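Local coordinates for CCMAN5 (Cellulosimicrobium cellulans, PDB 2XSG), which is an alpha-mannosidase of glycoside hydrolase family 92 that probably serves in mannose-6-phosphate modification of yeast-produced lysosomal enzymes, at residues T142-H147 with V268-L273; Y203-T208 with E260-D265; L606-A611 with A718-S723; D712-D717 with F749-Q754. One frame throughout, in Å; residues are numbered along the deposited sequence.

From the N terminus, contact 1 opens first, at T142-H147, and closes a loop of 120 intervening residues when the chain returns at V268-L273. Contact 2 opens and closes within that loop, Y203-T208 meeting E260-D265. Both set helix 259-270 against the same antiparallel sheet; they touch, with centres about 10 Å apart. Contacts 3 and 4 come later and cross: L606-A611 opens, D712-D717 follows, A718-S723 closes contact 3, and F749-Q754 closes contact 4. This second pair joins helix 604-616 and the 712-717 loop to neighbouring strands of the mixed sheet. Centres of contacts 2 and 3 lie about 52 Å apart, on opposite sides of the chain's centre.

Contact 1. Residues T142-H147 with V268-L273; sequences TRSGVH and VELGDL
The carboxylate of E269 is the hub, gripped by donors from R143, just ahead of strand 144-150, and from S144, its first residue. Its OE1 receives two hydrogen bonds. R143 N approaches on the syn lone pair, R143 N to E269 OE1 being 3.0 Å with a bent N-H...O angle of 138°. The S144 hydroxyl donates on the anti lone pair, S144 OG to E269 OE1 being only 2.6 Å. The other oxygen forms a salt bridge, R143 NH2 to E269 OE2 at 3.0 Å. There OE2 lies at the guanidinium edge, 10° out of its plane, although the two flat groups are twisted 37° apart, and T142 CG2 sits over the rim of one guanidinium face. A weak second bond runs from R143 N to OE2. Such donors around a buried carboxylate would be expected to favour its ionised form.

Beside this polar group, L270 and V146 meet tip to tip, L270 CD1 lying 3.9 Å from V146 CG1, and L270 CD2 lies 3.9 Å from S144 CB. In the second shell, R143 NE bonds to T326 O and T253 OG1 is hydrogen-bonded to S144 OG. G271 leaves the helical course with positive phi, inside a type II' turn closed by L273 N to L270 O at 2.9 Å.

The contact thus lays the C-terminal part of helix 259-270 on strand 144-150, which runs between strands 133-140 and 248-255. Helix 275-290 packs alongside, F275 touching V146 and I278 touching L270.

Contact 2. Residues Y203-T208 with E260-D265; sequences YYTART and EQARID
The guanidinium of R263 is met at its edges. E260 OE1, one helical turn earlier, lies in its plane and takes a salt-bridged hydrogen bond, R263 NH1 to E260 OE1 at 2.9 Å with an N-H...O angle of 156°; seen from E260, the donor stands above the carboxylate plane. T205 OG1 also lies near the guanidinium plane, at the edge, but makes no bond to it. Within the helix, Q261 NE2 reaches D265 OD1 at 3.0 Å, the two atoms also bonding S329 OG and T328 OG1 respectively.

No hydrogen bond crosses from strand to helix; the direct contact is van der Waals. T205 places OG1 anti to its backbone N (chi1 -179°), which puts CG2 in the crowded position and against the helix: T205 CG2 is 3.7 Å from A262 O and 3.9 Å from A262 CB. The R263 chain, extended from CG to NE, crosses T205 at about a right angle, R263 CG passing 3.7 Å from T205 OG1. The polar link is indirect, since E186 OE2 on strand 185-195 bonds both T205 OG1 and R263 NE. An alanine in place of R263 would remove the guanidinium and would probably leave E186 and E260 with less charge compensation and T205 less closely packed.

The small side chain of A262 is consistent with the close approach, the short-segment axes coming to 7.0 Å at a crossing angle of -50°. Helix 259-270 lies across strand 198-208, which pairs antiparallel with strands 185-195 and 248-255; S255 of the latter touches A262 and D265.

Contact 3. Residues L606-A611 with A718-S723; sequences LTQKWA and AFYVQS
Helix 604-616 packs here against the beginning of strand 720-726, a member of the mixed sheet in the C-terminal part of the chain, the two directions being 141° apart. A side chain supplies the helix-to-strand hydrogen bond: V721 N donates to Q608 OE1 at 2.8 Å, with an N-H...O angle of 158°. The donor stands 56° above the amide carbonyl plane, so the oxygen is not met on a lone pair. A bend at chi2 brings the Q608 amide there, with OE1 also in the plane of the Y720 ring at its edge. A water lies 2.7 Å from Q608 OE1 and 2.9 Å from V721 O, bridging the same two residues. An alanine in place of Q608 would remove the amide and would probably cost V721 N its acceptor and this water a partner.

The strand itself is hydrogen-bonded to strand 746-752, and Q722 and S723 both face R750 in a classic beta bulge.

Closer to the loop, K609 runs alongside two aromatic side chains. F719 CE1 lies 3.8 Å from K609 CA, and K609 CD lies 3.7 Å from Y720 OH. F719 CE1 also sits over the rim of one Y720 face, 3.3 Å above the ring plane. Beyond its bend at chi3, K609 passes CE over a face of W610, and its NZ forms a salt bridge with E573, whose OE2 also accepts from W610 NE1.

Contact 4. Residues D712-D717 with F749-Q754; sequences DGVSED and FRMGEQ
Where strand 706-712 ends, D712 forms a parallel beta bridge with R750 of strand 746-752, and the chain then leaves the sheet into an ST turn at S715. Two bonds define the bridge: D712 N donates to F749 O at 2.8 Å and M751 N to D712 O at 2.9 Å, the second nearly along the C=O axis with an N-H...O angle of 166°. They flank R750, whose side chain shares a sheet face with that of D712. G713, with a phi of 75°, turns the chain out of the strand. V714 CB then rests 3.9 Å from M751 CG; M751 bends at chi2 and chi3 away from this loop and touches A711 and V721 on the adjoining strands.

E753 spans the far end of the contact. Its CB faces D717 O, and CG comes to 3.7 Å from D717 O. Extended beyond CG, the chain passes the D717 methylene, E753 CD lying 3.8 Å from D717 CB. At the tip, OE1 also lies beside that methylene, while OE2 accepts from a water at 2.6 Å that is hydrogen-bonded to S715 OG as well. The two carboxylates are near without touching, D717 OD2 to E753 OE2 being 4.9 Å, and probably raise each other's pKa slightly. S715 OG accepts from D717 N, the bond that makes the ST turn, and is also hydrogen-bonded to A718 N. A second water donates to both D717 O and E753 O, its oxygen 2.6 Å from D717 O.

Contact 1. Residues T142-H147 with V268-L273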
# COMPACT_ATOMS: atom_id res chain seq x y z
N THR A 142 11.29 11.61 8.42
CA THR A 142 11.42 10.19 8.06
C THR A 142 11.30 9.28 9.28
O THR A 142 10.50 8.32 9.28
CB THR A 142 12.79 9.91 7.34
OG1 THR A 142 12.91 10.77 6.20
CG2 THR A 142 12.90 8.46 6.87
N ARG A 143 12.07 9.59 10.33
CA ARG A 143 12.16 8.70 11.49
C ARG A 143 11.52 9.30 12.74
O ARG A 143 11.49 8.64 13.78
CB ARG A 143 13.63 8.34 11.79
CG ARG A 143 14.35 7.66 10.63
CD ARG A 143 15.89 7.63 10.78
NE ARG A 143 16.47 7.11 9.54
CZ ARG A 143 16.69 7.80 8.43
NH1 ARG A 143 17.21 7.18 7.38
NH2 ARG A 143 16.42 9.11 8.37
N SER A 144 11.00 10.53 12.64
CA SER A 144 10.62 11.28 13.84
C SER A 144 9.21 11.85 13.79
O SER A 144 8.71 12.22 12.73
CB SER A 144 11.57 12.47 14.07
OG SER A 144 12.91 12.06 14.18
N GLY A 145 8.60 11.93 14.96
CA GLY A 145 7.35 12.63 15.13
C GLY A 145 7.53 13.75 16.13
O GLY A 145 8.08 13.53 17.22
N VAL A 146 7.10 14.95 15.76
CA VAL A 146 7.20 16.09 16.67
C VAL A 146 5.82 16.58 17.02
O VAL A 146 4.92 16.54 16.17
CB VAL A 146 8.10 17.25 16.15
CG1 VAL A 146 9.50 16.75 15.99
CG2 VAL A 146 7.57 17.86 14.83
N HIS A 147 5.70 17.01 18.27
CA HIS A 147 4.45 17.47 18.88
C HIS A 147 4.62 18.90 19.43
O HIS A 147 5.65 19.22 20.06
CB HIS A 147 4.08 16.59 20.07
CG HIS A 147 3.95 15.14 19.75
ND1 HIS A 147 2.79 14.43 20.00
CD2 HIS A 147 4.83 14.25 19.23
CE1 HIS A 147 2.95 13.17 19.62
NE2 HIS A 147 4.18 13.03 19.16
N VAL A 268 20.60 14.04 14.16
CA VAL A 268 20.83 14.25 12.72
C VAL A 268 19.60 14.86 12.05
O VAL A 268 19.70 15.88 11.40
CB VAL A 268 21.29 12.95 11.99
CG1 VAL A 268 21.26 13.14 10.47
CG2 VAL A 268 22.72 12.57 12.43
N GLU A 269 18.44 14.26 12.29
CA GLU A 269 17.20 14.63 11.63
C GLU A 269 16.63 15.98 12.08
O GLU A 269 16.18 16.78 11.25
CB GLU A 269 16.16 13.54 11.90
CG GLU A 269 15.22 13.32 10.79
CD GLU A 269 14.57 11.94 10.83
OE1 GLU A 269 13.74 11.70 11.75
OE2 GLU A 269 14.87 11.13 9.92
N LEU A 270 16.64 16.21 13.39
CA LEU A 270 15.95 17.34 13.99
C LEU A 270 16.87 18.45 14.50
O LEU A 270 16.48 19.62 14.52
CB LEU A 270 15.05 16.86 15.14
CG LEU A 270 14.05 15.75 14.83
CD1 LEU A 270 13.20 15.48 16.05
CD2 LEU A 270 13.18 16.04 13.60
N GLY A 271 18.08 18.08 14.91
CA GLY A 271 19.04 19.00 15.52
C GLY A 271 18.35 19.95 16.49
O GLY A 271 17.60 19.50 17.36
N ASP A 272 18.58 21.25 16.31
CA ASP A 272 17.92 22.30 17.11
C ASP A 272 16.85 23.03 16.30
O ASP A 272 16.40 24.12 16.68
CB ASP A 272 18.94 23.31 17.67
CG ASP A 272 20.00 22.67 18.55
OD1 ASP A 272 19.67 21.94 19.51
OD2 ASP A 272 21.19 22.90 18.28
N LEU A 273 16.43 22.44 15.19
CA LEU A 273 15.35 23.00 14.40
C LEU A 273 14.07 23.11 15.21
O LEU A 273 13.79 22.29 16.08
CB LEU A 273 15.10 22.18 13.12
CG LEU A 273 16.28 21.93 12.17
CD1 LEU A 273 15.85 21.02 11.05
CD2 LEU A 273 16.93 23.21 11.63

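Contact 2. Residues Y203-T208 with E260-D265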
# COMPACT_ATOMS: atom_id res chain seq x y z
N TYR A 203 12.91 0.46 18.33
CA TYR A 203 13.44 1.21 19.47
C TYR A 203 13.03 2.66 19.35
O TYR A 203 12.82 3.17 18.24
CB TYR A 203 14.97 1.05 19.58
CG TYR A 203 15.37 -0.40 19.71
CD1 TYR A 203 15.61 -1.17 18.58
CD2 TYR A 203 15.44 -1.01 20.96
CE1 TYR A 203 15.95 -2.51 18.68
CE2 TYR A 203 15.77 -2.38 21.08
CZ TYR A 203 16.03 -3.11 19.93
OH TYR A 203 16.37 -4.45 20.01
N TYR A 204 12.88 3.33 20.49
CA TYR A 204 12.44 4.73 20.46
C TYR A 204 13.23 5.60 21.45
O TYR A 204 13.76 5.11 22.44
CB TYR A 204 10.92 4.82 20.72
CG TYR A 204 10.57 4.48 22.15
CD1 TYR A 204 10.51 5.48 23.13
CD2 TYR A 204 10.38 3.15 22.55
CE1 TYR A 204 10.23 5.17 24.44
CE2 TYR A 204 10.11 2.82 23.88
CZ TYR A 204 10.04 3.84 24.82
OH TYR A 204 9.78 3.55 26.13
N THR A 205 13.29 6.90 21.17
CA THR A 205 13.70 7.91 22.13
C THR A 205 12.70 9.07 22.02
O THR A 205 12.28 9.41 20.92
CB THR A 205 15.16 8.41 21.89
OG1 THR A 205 15.50 9.38 22.89
CG2 THR A 205 15.29 9.08 20.51
N ALA A 206 12.27 9.61 23.16
CA ALA A 206 11.33 10.75 23.18
C ALA A 206 11.82 11.71 24.22
O ALA A 206 12.00 11.34 25.38
CB ALA A 206 9.91 10.27 23.51
N ARG A 207 12.09 12.95 23.82
CA ARG A 207 12.49 13.97 24.78
C ARG A 207 11.43 15.06 24.83
O ARG A 207 10.80 15.35 23.81
CB ARG A 207 13.85 14.57 24.40
CG ARG A 207 13.83 15.35 23.06
CD ARG A 207 15.23 15.88 22.70
NE ARG A 207 15.10 17.02 21.81
CZ ARG A 207 16.10 17.60 21.15
NH1 ARG A 207 17.34 17.14 21.27
NH2 ARG A 207 15.85 18.64 20.37
N THR A 208 11.24 15.64 26.01
CA THR A 208 10.43 16.85 26.15
C THR A 208 11.36 18.03 25.85
O THR A 208 12.59 17.89 25.88
CB THR A 208 9.82 17.01 27.57
OG1 THR A 208 10.85 17.26 28.52
CG2 THR A 208 9.03 15.75 27.98
N GLU A 260 20.19 3.97 21.14
CA GLU A 260 21.23 4.94 20.90
C GLU A 260 21.26 5.35 19.44
O GLU A 260 21.48 6.53 19.14
CB GLU A 260 22.60 4.47 21.42
CG GLU A 260 23.69 5.58 21.39
CD GLU A 260 23.48 6.73 22.40
OE1 GLU A 260 22.98 6.51 23.52
OE2 GLU A 260 23.85 7.88 22.05
N GLN A 261 21.01 4.42 18.52
CA GLN A 261 20.87 4.80 17.12
C GLN A 261 19.70 5.80 16.93
O GLN A 261 19.83 6.76 16.17
CB GLN A 261 20.73 3.59 16.21
CG GLN A 261 20.74 3.95 14.72
CD GLN A 261 22.07 4.55 14.28
OE1 GLN A 261 23.08 3.87 14.27
NE2 GLN A 261 22.07 5.83 13.92
N ALA A 262 18.59 5.59 17.63
CA ALA A 262 17.45 6.51 17.57
C ALA A 262 17.83 7.93 18.05
O ALA A 262 17.42 8.92 17.47
CB ALA A 262 16.27 5.97 18.37
N ARG A 263 18.64 8.00 19.11
CA ARG A 263 19.18 9.27 19.62
C ARG A 263 20.06 10.00 18.60
O ARG A 263 19.92 11.21 18.41
CB ARG A 263 19.97 9.00 20.90
CG ARG A 263 19.08 8.74 22.11
CD ARG A 263 19.92 8.18 23.24
NE ARG A 263 19.13 7.89 24.43
CZ ARG A 263 19.53 7.11 25.43
NH1 ARG A 263 20.73 6.51 25.39
NH2 ARG A 263 18.73 6.93 26.49
N ILE A 264 20.95 9.26 17.96
CA ILE A 264 21.77 9.80 16.89
C ILE A 264 20.88 10.28 15.73
O ILE A 264 21.02 11.42 15.27
CB ILE A 264 22.77 8.76 16.40
CG1 ILE A 264 23.83 8.52 17.49
CG2 ILE A 264 23.40 9.17 15.04
CD1 ILE A 264 24.60 7.23 17.28
N ASP A 265 19.96 9.43 15.29
CA ASP A 265 19.02 9.79 14.22
C ASP A 265 18.31 11.08 14.56
O ASP A 265 18.11 11.92 13.69
CB ASP A 265 17.99 8.68 14.00
CG ASP A 265 18.59 7.39 13.45
OD1 ASP A 265 19.72 7.42 12.88
OD2 ASP A 265 17.94 6.33 13.59

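Contact 3. Residues L606-A611 with A718-S723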
# COMPACT_ATOMS: atom_id res chain seq x y z
N LEU A 606 -12.41 -0.65 -25.66
CA LEU A 606 -13.12 -1.10 -24.46
C LEU A 606 -12.25 -0.96 -23.21
O LEU A 606 -12.76 -0.67 -22.13
CB LEU A 606 -13.65 -2.53 -24.61
CG LEU A 606 -14.77 -2.79 -25.63
CD1 LEU A 606 -15.09 -4.27 -25.66
CD2 LEU A 606 -16.05 -1.97 -25.33
N THR A 607 -10.95 -1.16 -23.36
CA THR A 607 -9.98 -0.92 -22.30
C THR A 607 -10.02 0.56 -21.92
O THR A 607 -10.15 0.91 -20.74
CB THR A 607 -8.57 -1.41 -22.70
OG1 THR A 607 -8.48 -2.83 -22.49
CG2 THR A 607 -7.45 -0.73 -21.87
N GLN A 608 -9.98 1.42 -22.93
CA GLN A 608 -10.06 2.86 -22.71
C GLN A 608 -11.33 3.25 -21.96
O GLN A 608 -11.27 4.01 -20.99
CB GLN A 608 -9.99 3.61 -24.04
CG GLN A 608 -8.64 3.43 -24.72
CD GLN A 608 -8.74 3.42 -26.23
OE1 GLN A 608 -9.54 4.14 -26.82
NE2 GLN A 608 -7.91 2.60 -26.86
N LYS A 609 -12.47 2.72 -22.41
CA LYS A 609 -13.74 2.99 -21.74
C LYS A 609 -13.70 2.58 -20.28
O LYS A 609 -14.03 3.39 -19.39
CB LYS A 609 -14.90 2.26 -22.44
CG LYS A 609 -16.29 2.60 -21.86
CD LYS A 609 -17.45 1.75 -22.44
CE LYS A 609 -17.29 0.28 -22.06
NZ LYS A 609 -18.47 -0.54 -22.43
N TRP A 610 -13.31 1.34 -20.03
CA TRP A 610 -13.33 0.79 -18.68
C TRP A 610 -12.33 1.43 -17.74
O TRP A 610 -12.64 1.63 -16.56
CB TRP A 610 -13.17 -0.74 -18.71
CG TRP A 610 -14.47 -1.37 -19.10
CD1 TRP A 610 -14.75 -2.03 -20.28
CD2 TRP A 610 -15.69 -1.34 -18.35
NE1 TRP A 610 -16.07 -2.43 -20.28
CE2 TRP A 610 -16.66 -2.03 -19.11
CE3 TRP A 610 -16.04 -0.83 -17.09
CZ2 TRP A 610 -17.97 -2.21 -18.66
CZ3 TRP A 610 -17.35 -1.00 -16.64
CH2 TRP A 610 -18.29 -1.69 -17.42
N ALA A 611 -11.14 1.75 -18.26
CA ALA A 611 -10.14 2.49 -17.49
C ALA A 611 -10.68 3.85 -17.04
O ALA A 611 -10.64 4.18 -15.85
CB ALA A 611 -8.84 2.65 -18.26
N ALA A 718 -14.56 12.60 -23.91
CA ALA A 718 -13.57 12.22 -24.92
C ALA A 718 -12.45 11.40 -24.30
O ALA A 718 -11.34 11.90 -24.07
CB ALA A 718 -13.03 13.46 -25.66
N PHE A 719 -12.73 10.13 -24.05
CA PHE A 719 -11.79 9.25 -23.36
C PHE A 719 -11.30 8.09 -24.24
O PHE A 719 -10.65 7.17 -23.75
CB PHE A 719 -12.41 8.73 -22.05
CG PHE A 719 -13.77 8.12 -22.23
CD1 PHE A 719 -13.91 6.84 -22.75
CD2 PHE A 719 -14.92 8.83 -21.87
CE1 PHE A 719 -15.17 6.27 -22.93
CE2 PHE A 719 -16.18 8.27 -22.03
CZ PHE A 719 -16.31 6.99 -22.57
N TYR A 720 -11.63 8.13 -25.54
CA TYR A 720 -11.19 7.10 -26.50
C TYR A 720 -10.04 7.65 -27.32
O TYR A 720 -10.08 8.81 -27.75
CB TYR A 720 -12.31 6.72 -27.48
CG TYR A 720 -13.52 6.00 -26.89
CD1 TYR A 720 -13.44 4.67 -26.51
CD2 TYR A 720 -14.75 6.64 -26.76
CE1 TYR A 720 -14.51 4.00 -26.00
CE2 TYR A 720 -15.86 5.98 -26.24
CZ TYR A 720 -15.73 4.65 -25.87
OH TYR A 720 -16.79 3.95 -25.35
N VAL A 721 -9.02 6.82 -27.53
CA VAL A 721 -7.89 7.20 -28.37
C VAL A 721 -8.30 7.11 -29.84
O VAL A 721 -8.90 6.14 -30.24
CB VAL A 721 -6.65 6.33 -28.08
CG1 VAL A 721 -5.52 6.65 -29.05
CG2 VAL A 721 -6.21 6.52 -26.62
N GLN A 722 -8.02 8.16 -30.62
CA GLN A 722 -8.34 8.20 -32.05
C GLN A 722 -7.11 7.91 -32.90
O GLN A 722 -7.22 7.33 -33.97
CB GLN A 722 -8.92 9.56 -32.46
CG GLN A 722 -10.06 10.03 -31.59
CD GLN A 722 -11.26 9.07 -31.59
OE1 GLN A 722 -11.64 8.51 -30.55
NE2 GLN A 722 -11.87 8.89 -32.76
N SER A 723 -5.96 8.35 -32.41
CA SER A 723 -4.69 8.15 -33.09
C SER A 723 -3.60 8.48 -32.09
O SER A 723 -3.90 9.04 -31.03
CB SER A 723 -4.56 9.04 -34.33
OG SER A 723 -4.22 10.36 -33.96
O HOH W 1 -10.64 4.01 -29.33

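Contact 4. Residues D712-D717 with F749-Q754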
# COMPACT_ATOMS: atom_id res chain seq x y z
N ASP A 712 -4.61 14.94 -26.37
CA ASP A 712 -5.13 16.14 -27.00
C ASP A 712 -6.64 16.05 -27.14
O ASP A 712 -7.16 15.08 -27.66
CB ASP A 712 -4.44 16.36 -28.35
CG ASP A 712 -3.02 16.88 -28.17
OD1 ASP A 712 -2.04 16.11 -28.36
OD2 ASP A 712 -2.89 18.08 -27.82
N GLY A 713 -7.34 17.05 -26.62
CA GLY A 713 -8.80 17.02 -26.63
C GLY A 713 -9.47 16.09 -25.62
O GLY A 713 -10.67 15.90 -25.69
N VAL A 714 -8.73 15.54 -24.66
CA VAL A 714 -9.35 14.69 -23.62
C VAL A 714 -10.41 15.46 -22.83
O VAL A 714 -10.23 16.64 -22.53
CB VAL A 714 -8.30 14.10 -22.63
CG1 VAL A 714 -7.73 15.19 -21.71
CG2 VAL A 714 -8.90 12.95 -21.81
N SER A 715 -11.51 14.80 -22.50
CA SER A 715 -12.53 15.38 -21.64
C SER A 715 -13.21 14.25 -20.91
O SER A 715 -12.82 13.09 -21.08
CB SER A 715 -13.57 16.14 -22.49
OG SER A 715 -14.43 15.22 -23.11
N GLU A 716 -14.23 14.58 -20.11
CA GLU A 716 -15.04 13.56 -19.44
C GLU A 716 -15.74 12.66 -20.45
O GLU A 716 -16.07 11.52 -20.14
CB GLU A 716 -16.05 14.19 -18.47
CG GLU A 716 -15.41 14.66 -17.16
CD GLU A 716 -16.43 15.23 -16.17
OE1 GLU A 716 -17.40 15.89 -16.60
OE2 GLU A 716 -16.24 15.03 -14.96
N ASP A 717 -15.93 13.16 -21.66
CA ASP A 717 -16.64 12.41 -22.69
C ASP A 717 -15.66 11.89 -23.73
O ASP A 717 -15.91 10.87 -24.36
CB ASP A 717 -17.69 13.30 -23.37
CG ASP A 717 -18.84 13.68 -22.45
OD1 ASP A 717 -19.45 12.79 -21.82
OD2 ASP A 717 -19.16 14.89 -22.38
N PHE A 749 -1.39 11.38 -27.57
CA PHE A 749 -2.65 10.80 -28.02
C PHE A 749 -3.62 11.87 -28.54
O PHE A 749 -3.63 12.98 -28.04
CB PHE A 749 -3.31 10.00 -26.91
CG PHE A 749 -2.51 8.81 -26.48
CD1 PHE A 749 -2.41 7.69 -27.30
CD2 PHE A 749 -1.87 8.80 -25.24
CE1 PHE A 749 -1.67 6.58 -26.90
CE2 PHE A 749 -1.13 7.71 -24.84
CZ PHE A 749 -1.03 6.59 -25.66
N ARG A 750 -4.42 11.50 -29.53
CA ARG A 750 -5.55 12.33 -29.97
C ARG A 750 -6.82 11.65 -29.46
O ARG A 750 -7.10 10.49 -29.80
CB ARG A 750 -5.56 12.45 -31.51
CG ARG A 750 -6.57 13.45 -32.11
CD ARG A 750 -6.49 13.48 -33.67
NE ARG A 750 -5.12 13.74 -34.15
CZ ARG A 750 -4.73 13.76 -35.43
NH1 ARG A 750 -5.60 13.54 -36.42
NH2 ARG A 750 -3.45 14.00 -35.71
N MET A 751 -7.57 12.34 -28.61
CA MET A 751 -8.75 11.77 -27.96
C MET A 751 -10.04 12.18 -28.65
O MET A 751 -10.09 13.20 -29.33
CB MET A 751 -8.80 12.18 -26.49
CG MET A 751 -7.51 11.97 -25.74
SD MET A 751 -6.99 10.24 -25.71
CE MET A 751 -8.13 9.47 -24.58
N GLY A 752 -11.10 11.39 -28.46
CA GLY A 752 -12.40 11.67 -29.07
C GLY A 752 -13.51 10.98 -28.31
O GLY A 752 -13.27 10.14 -27.43
N GLU A 753 -14.74 11.30 -28.67
CA GLU A 753 -15.90 10.88 -27.91
C GLU A 753 -16.45 9.52 -28.37
O GLU A 753 -17.34 8.96 -27.72
CB GLU A 753 -16.98 11.97 -27.95
CG GLU A 753 -16.57 13.22 -27.17
CD GLU A 753 -17.66 14.26 -27.06
OE1 GLU A 753 -18.85 13.90 -27.16
OE2 GLU A 753 -17.32 15.45 -26.86
N GLN A 754 -15.92 9.00 -29.48
CA GLN A 754 -16.35 7.72 -30.02
C GLN A 754 -15.22 6.71 -30.06
O GLN A 754 -14.07 7.10 -30.24
CB GLN A 754 -16.94 7.88 -31.43
CG GLN A 754 -17.77 9.15 -31.67
CD GLN A 754 -19.03 9.18 -30.84
OE1 GLN A 754 -19.60 8.13 -30.52
NE2 GLN A 754 -19.51 10.39 -30.51
O HOH W 2 -15.33 16.13 -25.36
O HOH W 3 -18.07 9.69 -25.20